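Local coordinates for endoglucanase (Komagataeibacter sucrofermentans, PDB 6VC5), which probably hydrolyses internal beta-1,4-glucosidic linkages in cellulose and related beta-glucans, at residues 210-222 with 255-267. Residues are numbered along the deposited sequence; the frame is centred on the assembly and turned at random.
Sequences SIAKGWPPRFSYD and ALPGWVDLTNGAR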
loop_
_atom_site.group_PDB
_atom_site.type_symbol
_atom_site.label_atom_id
_atom_site.label_comp_id
_atom_site.label_asym_id
_atom_site.label_seq_id
_atom_site.Cartn_x
_atom_site.Cartn_y
_atom_site.Cartn_z
ATOM N N SER A 210 -19.386 5.514 -6.788
ATOM C CA SER A 210 -19.869 4.162 -7.030
ATOM C C SER A 210 -18.707 3.176 -6.939
ATOM O O SER A 210 -17.536 3.554 -6.902
ATOM C CB SER A 210 -20.579 4.062 -8.389
ATOM O OG SER A 210 -19.714 4.465 -9.434
ATOM N N ILE A 211 -19.047 1.898 -6.889
ATOM C CA ILE A 211 -18.041 0.849 -6.982
ATOM C C ILE A 211 -17.617 0.748 -8.440
ATOM O O ILE A 211 -18.464 0.704 -9.340
ATOM C CB ILE A 211 -18.610 -0.477 -6.458
ATOM C CG1 ILE A 211 -19.075 -0.334 -5.004
ATOM C CG2 ILE A 211 -17.577 -1.583 -6.572
ATOM C CD1 ILE A 211 -19.952 -1.504 -4.539
ATOM N N ALA A 212 -16.306 0.726 -8.690
ATOM C CA ALA A 212 -15.833 0.816 -10.067
ATOM C C ALA A 212 -16.174 -0.448 -10.845
ATOM O O ALA A 212 -16.096 -1.561 -10.317
ATOM C CB ALA A 212 -14.318 1.013 -10.090
ATOM N N LYS A 213 -16.559 -0.262 -12.108
ATOM C CA LYS A 213 -16.654 -1.381 -13.031
ATOM C C LYS A 213 -15.251 -1.827 -13.431
ATOM O O LYS A 213 -14.287 -1.059 -13.354
ATOM C CB LYS A 213 -17.426 -0.959 -14.282
ATOM C CG LYS A 213 -18.889 -0.645 -13.988
ATOM C CD LYS A 213 -19.627 -1.926 -13.616
ATOM C CE LYS A 213 -21.130 -1.702 -13.478
ATOM N NZ LYS A 213 -21.481 -0.994 -12.213
ATOM N N GLY A 214 -15.138 -3.091 -13.843
ATOM C CA GLY A 214 -13.873 -3.639 -14.303
ATOM C C GLY A 214 -13.192 -4.566 -13.324
ATOM O O GLY A 214 -12.188 -5.196 -13.689
ATOM N N TRP A 215 -13.691 -4.666 -12.094
ATOM C CA TRP A 215 -13.213 -5.597 -11.088
ATOM C C TRP A 215 -14.419 -6.037 -10.261
ATOM O O TRP A 215 -15.407 -5.305 -10.180
ATOM C CB TRP A 215 -12.219 -4.929 -10.127
ATOM C CG TRP A 215 -10.950 -4.402 -10.725
ATOM C CD1 TRP A 215 -9.747 -5.057 -10.817
ATOM C CD2 TRP A 215 -10.730 -3.091 -11.243
ATOM N NE1 TRP A 215 -8.805 -4.231 -11.378
ATOM C CE2 TRP A 215 -9.382 -3.022 -11.654
ATOM C CE3 TRP A 215 -11.548 -1.973 -11.420
ATOM C CZ2 TRP A 215 -8.838 -1.879 -12.225
ATOM C CZ3 TRP A 215 -11.004 -0.832 -11.990
ATOM C CH2 TRP A 215 -9.657 -0.797 -12.381
ATOM N N PRO A 216 -14.358 -7.213 -9.646
ATOM C CA PRO A 216 -15.481 -7.649 -8.798
ATOM C C PRO A 216 -15.743 -6.621 -7.712
ATOM O O PRO A 216 -14.799 -6.013 -7.181
ATOM C CB PRO A 216 -14.983 -8.970 -8.200
ATOM C CG PRO A 216 -13.949 -9.462 -9.165
ATOM C CD PRO A 216 -13.303 -8.232 -9.741
ATOM N N PRO A 217 -17.005 -6.367 -7.385
ATOM C CA PRO A 217 -17.363 -5.265 -6.460
ATOM C C PRO A 217 -17.203 -5.660 -4.995
ATOM O O PRO A 217 -18.173 -5.853 -4.251
ATOM C CB PRO A 217 -18.823 -4.998 -6.835
ATOM C CG PRO A 217 -19.338 -6.366 -7.202
ATOM C CD PRO A 217 -18.201 -7.010 -7.964
ATOM N N ARG A 218 -15.950 -5.746 -4.546
ATOM C CA ARG A 218 -15.613 -6.380 -3.281
ATOM C C ARG A 218 -14.741 -5.481 -2.414
ATOM O O ARG A 218 -14.061 -4.576 -2.907
ATOM C CB ARG A 218 -14.846 -7.686 -3.510
ATOM C CG ARG A 218 -15.632 -8.710 -4.268
ATOM C CD ARG A 218 -14.732 -9.824 -4.719
ATOM N NE ARG A 218 -15.503 -10.830 -5.442
ATOM C CZ ARG A 218 -14.961 -11.903 -5.996
ATOM N NH1 ARG A 218 -13.655 -12.101 -5.905
ATOM N NH2 ARG A 218 -15.734 -12.780 -6.637
ATOM N N PHE A 219 -14.776 -5.750 -1.122
ATOM C CA PHE A 219 -13.726 -5.425 -0.158
ATOM C C PHE A 219 -12.866 -6.672 -0.055
ATOM O O PHE A 219 -13.337 -7.646 0.389
ATOM C CB PHE A 219 -14.344 -5.126 1.223
ATOM C CG PHE A 219 -13.336 -4.968 2.352
ATOM C CD1 PHE A 219 -12.792 -3.766 2.652
ATOM C CD2 PHE A 219 -13.019 -6.036 3.142
ATOM C CE1 PHE A 219 -11.924 -3.627 3.699
ATOM C CE2 PHE A 219 -12.136 -5.911 4.192
ATOM C CZ PHE A 219 -11.574 -4.702 4.458
ATOM N N SER A 220 -11.613 -6.604 -0.480
ATOM C CA SER A 220 -10.750 -7.764 -0.494
ATOM C C SER A 220 -9.267 -7.411 -0.389
ATOM O O SER A 220 -8.889 -6.692 0.478
ATOM C CB SER A 220 -11.054 -8.693 -1.684
ATOM O OG SER A 220 -10.563 -8.276 -2.906
ATOM N N TYR A 221 -8.470 -7.935 -1.293
ATOM C CA TYR A 221 -7.046 -7.957 -1.114
ATOM C C TYR A 221 -6.353 -6.609 -1.232
ATOM O O TYR A 221 -5.272 -6.449 -0.764
ATOM C CB TYR A 221 -6.440 -8.985 -2.066
ATOM C CG TYR A 221 -6.952 -10.360 -1.781
ATOM C CD1 TYR A 221 -6.367 -11.128 -0.836
ATOM C CD2 TYR A 221 -8.054 -10.862 -2.430
ATOM C CE1 TYR A 221 -6.831 -12.377 -0.549
ATOM C CE2 TYR A 221 -8.538 -12.119 -2.131
ATOM C CZ TYR A 221 -7.914 -12.867 -1.197
ATOM O OH TYR A 221 -8.302 -14.132 -0.846
ATOM N N ASP A 222 -7.017 -5.645 -1.860
ATOM C CA ASP A 222 -6.541 -4.266 -1.861
ATOM C C ASP A 222 -7.058 -3.475 -0.653
ATOM O O ASP A 222 -6.299 -2.910 0.107
ATOM C CB ASP A 222 -7.032 -3.526 -3.119
ATOM C CG ASP A 222 -6.408 -4.026 -4.425
ATOM O OD1 ASP A 222 -6.859 -5.061 -4.944
ATOM O OD2 ASP A 222 -5.531 -3.353 -4.975
ATOM N N ALA A 255 -12.521 -17.043 11.146
ATOM C CA ALA A 255 -13.305 -17.138 9.922
ATOM C C ALA A 255 -13.401 -15.806 9.178
ATOM O O ALA A 255 -14.430 -15.522 8.556
ATOM C CB ALA A 255 -14.699 -17.715 10.214
ATOM N N LEU A 256 -12.363 -14.979 9.231
ATOM C CA LEU A 256 -12.423 -13.737 8.473
ATOM C C LEU A 256 -12.500 -14.078 6.986
ATOM O O LEU A 256 -11.777 -14.962 6.519
ATOM C CB LEU A 256 -11.183 -12.873 8.743
ATOM C CG LEU A 256 -10.974 -12.365 10.178
ATOM C CD1 LEU A 256 -9.667 -11.565 10.276
ATOM C CD2 LEU A 256 -12.151 -11.536 10.670
ATOM N N PRO A 257 -13.355 -13.430 6.234
ATOM C CA PRO A 257 -13.481 -13.742 4.810
ATOM C C PRO A 257 -12.335 -13.164 3.983
ATOM O O PRO A 257 -11.849 -12.144 4.297
ATOM C CB PRO A 257 -14.788 -13.062 4.429
ATOM C CG PRO A 257 -14.950 -11.958 5.409
ATOM C CD PRO A 257 -14.353 -12.462 6.696
ATOM N N GLY A 258 -11.946 -13.854 2.939
ATOM C CA GLY A 258 -10.991 -13.293 1.994
ATOM C C GLY A 258 -11.576 -12.162 1.172
ATOM O O GLY A 258 -10.871 -11.211 0.808
ATOM N N TRP A 259 -12.864 -12.248 0.855
ATOM C CA TRP A 259 -13.544 -11.142 0.206
ATOM C C TRP A 259 -14.994 -11.098 0.650
ATOM O O TRP A 259 -15.576 -12.118 1.034
ATOM C CB TRP A 259 -13.447 -11.176 -1.331
ATOM C CG TRP A 259 -13.901 -12.429 -2.054
ATOM C CD1 TRP A 259 -13.094 -13.394 -2.573
ATOM C CD2 TRP A 259 -15.243 -12.815 -2.382
ATOM N NE1 TRP A 259 -13.840 -14.359 -3.194
ATOM C CE2 TRP A 259 -15.166 -14.034 -3.088
ATOM C CE3 TRP A 259 -16.506 -12.255 -2.140
ATOM C CZ2 TRP A 259 -16.298 -14.704 -3.555
ATOM C CZ3 TRP A 259 -17.635 -12.924 -2.611
ATOM C CH2 TRP A 259 -17.517 -14.141 -3.304
ATOM N N VAL A 260 -15.565 -9.894 0.596
ATOM C CA VAL A 260 -16.996 -9.669 0.796
ATOM C C VAL A 260 -17.522 -8.822 -0.357
ATOM O O VAL A 260 -16.956 -7.767 -0.661
ATOM C CB VAL A 260 -17.282 -8.961 2.132
ATOM C CG1 VAL A 260 -18.783 -8.711 2.282
ATOM C CG2 VAL A 260 -16.749 -9.775 3.288
ATOM N N ASP A 261 -18.619 -9.270 -0.976
ATOM C CA ASP A 261 -19.252 -8.534 -2.064
ATOM C C ASP A 261 -20.068 -7.401 -1.455
ATOM O O ASP A 261 -20.914 -7.629 -0.582
ATOM C CB ASP A 261 -20.156 -9.489 -2.859
ATOM C CG ASP A 261 -20.770 -8.850 -4.097
ATOM O OD1 ASP A 261 -20.579 -9.386 -5.218
ATOM O OD2 ASP A 261 -21.468 -7.834 -3.971
ATOM N N LEU A 262 -19.798 -6.180 -1.905
ATOM C CA LEU A 262 -20.419 -4.992 -1.323
ATOM C C LEU A 262 -21.800 -4.685 -1.890
ATOM O O LEU A 262 -22.438 -3.724 -1.437
ATOM C CB LEU A 262 -19.487 -3.796 -1.512
ATOM C CG LEU A 262 -18.094 -4.011 -0.910
ATOM C CD1 LEU A 262 -17.259 -2.766 -1.175
ATOM C CD2 LEU A 262 -18.179 -4.297 0.579
ATOM N N THR A 263 -22.278 -5.468 -2.858
ATOM C CA THR A 263 -23.621 -5.288 -3.391
ATOM C C THR A 263 -24.630 -6.278 -2.836
ATOM O O THR A 263 -25.830 -5.982 -2.861
ATOM C CB THR A 263 -23.609 -5.364 -4.922
ATOM O OG1 THR A 263 -23.441 -6.727 -5.340
ATOM C CG2 THR A 263 -22.486 -4.504 -5.481
ATOM N N ASN A 264 -24.188 -7.441 -2.330
ATOM C CA ASN A 264 -25.141 -8.399 -1.778
ATOM C C ASN A 264 -24.707 -9.048 -0.474
ATOM O O ASN A 264 -25.456 -9.876 0.061
ATOM C CB ASN A 264 -25.513 -9.483 -2.808
ATOM C CG ASN A 264 -24.313 -10.261 -3.304
ATOM O OD1 ASN A 264 -23.266 -10.307 -2.659
ATOM N ND2 ASN A 264 -24.465 -10.896 -4.459
ATOM N N GLY A 265 -23.532 -8.717 0.054
ATOM C CA GLY A 265 -23.092 -9.304 1.295
ATOM C C GLY A 265 -22.501 -10.692 1.207
ATOM O O GLY A 265 -22.088 -11.226 2.248
ATOM N N ALA A 266 -22.440 -11.299 0.018
ATOM C CA ALA A 266 -21.845 -12.630 -0.089
ATOM C C ALA A 266 -20.373 -12.592 0.318
ATOM O O ALA A 266 -19.675 -11.596 0.105
ATOM C CB ALA A 266 -21.981 -13.162 -1.517
ATOM N N ARG A 267 -19.907 -13.657 0.955
ATOM C CA ARG A 267 -18.497 -13.751 1.303
ATOM C C ARG A 267 -17.848 -14.898 0.546
ATOM O O ARG A 267 -18.515 -15.836 0.087
ATOM C CB ARG A 267 -18.299 -13.962 2.812
ATOM C CG ARG A 267 -18.981 -15.213 3.365
ATOM C CD ARG A 267 -18.358 -15.640 4.692
ATOM N NE ARG A 267 -17.043 -16.229 4.467
ATOM C CZ ARG A 267 -16.135 -16.438 5.419
ATOM N NH1 ARG A 267 -14.960 -16.961 5.105
ATOM N NH2 ARG A 267 -16.400 -16.130 6.685
HETATM O O HOH W 1 -18.165 -10.719 -5.970
#
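Arg-218 lays its guanidinium flat over the indole of Trp-259. The two planes are 4° apart, and Arg-218 CZ sits 3.7 Å from the centroid of the Trp-259 five-membered ring, a cation-pi stack. The Arg-218 chain is extended from CG to NE, which carries the group across the indole, with CD above Trp-259 CG and NH2 above CZ2. Pro-216 CB lies on the other face of the guanidinium. The backbone of Arg-267 backs the other face of the indole.

One water lies in the guanidinium plane, at its edge. It accepts from Arg-218 NE at 2.7 Å and donates to Asp-261 OD1 at 2.9 Å, so the opposite charges are linked without direct contact. Asp-261 OD2 accepts from Thr-263 N, which makes an Asx turn, and from Asn-264 N, which extends it to an Asx motif. Thr-263 OG1 also donates to OD2.

The backbones form a short two-stranded antiparallel sheet, 218-219 with 260-261. It joins loops of the helical framework, consistent with the (alpha/alpha)6 barrel of glycosyl hydrolase family 8. Phe-219 and Val-260 are its hydrogen-bonded pair, with Phe-219 N to Val-260 O at 3.0 Å and Val-260 N to Phe-219 O at 3.2 Å. Leu-262 N adds a nearly straight bond to Pro-217 O, 2.9 Å at 171°. Phe-247 of helix 238-251 packs on Val-260.

Leu-262 CB meets Ile-211 CD1 at 3.8 Å, and Leu-262 CD2 meets Phe-219 CB. Thr-263 CG2 touches Pro-217 CB and Ile-211 CD1. Ser-220 CB packs on Trp-259 CB at 3.5 Å, while Ser-220 OG is hydrogen-bonded to Asp-198 OD2.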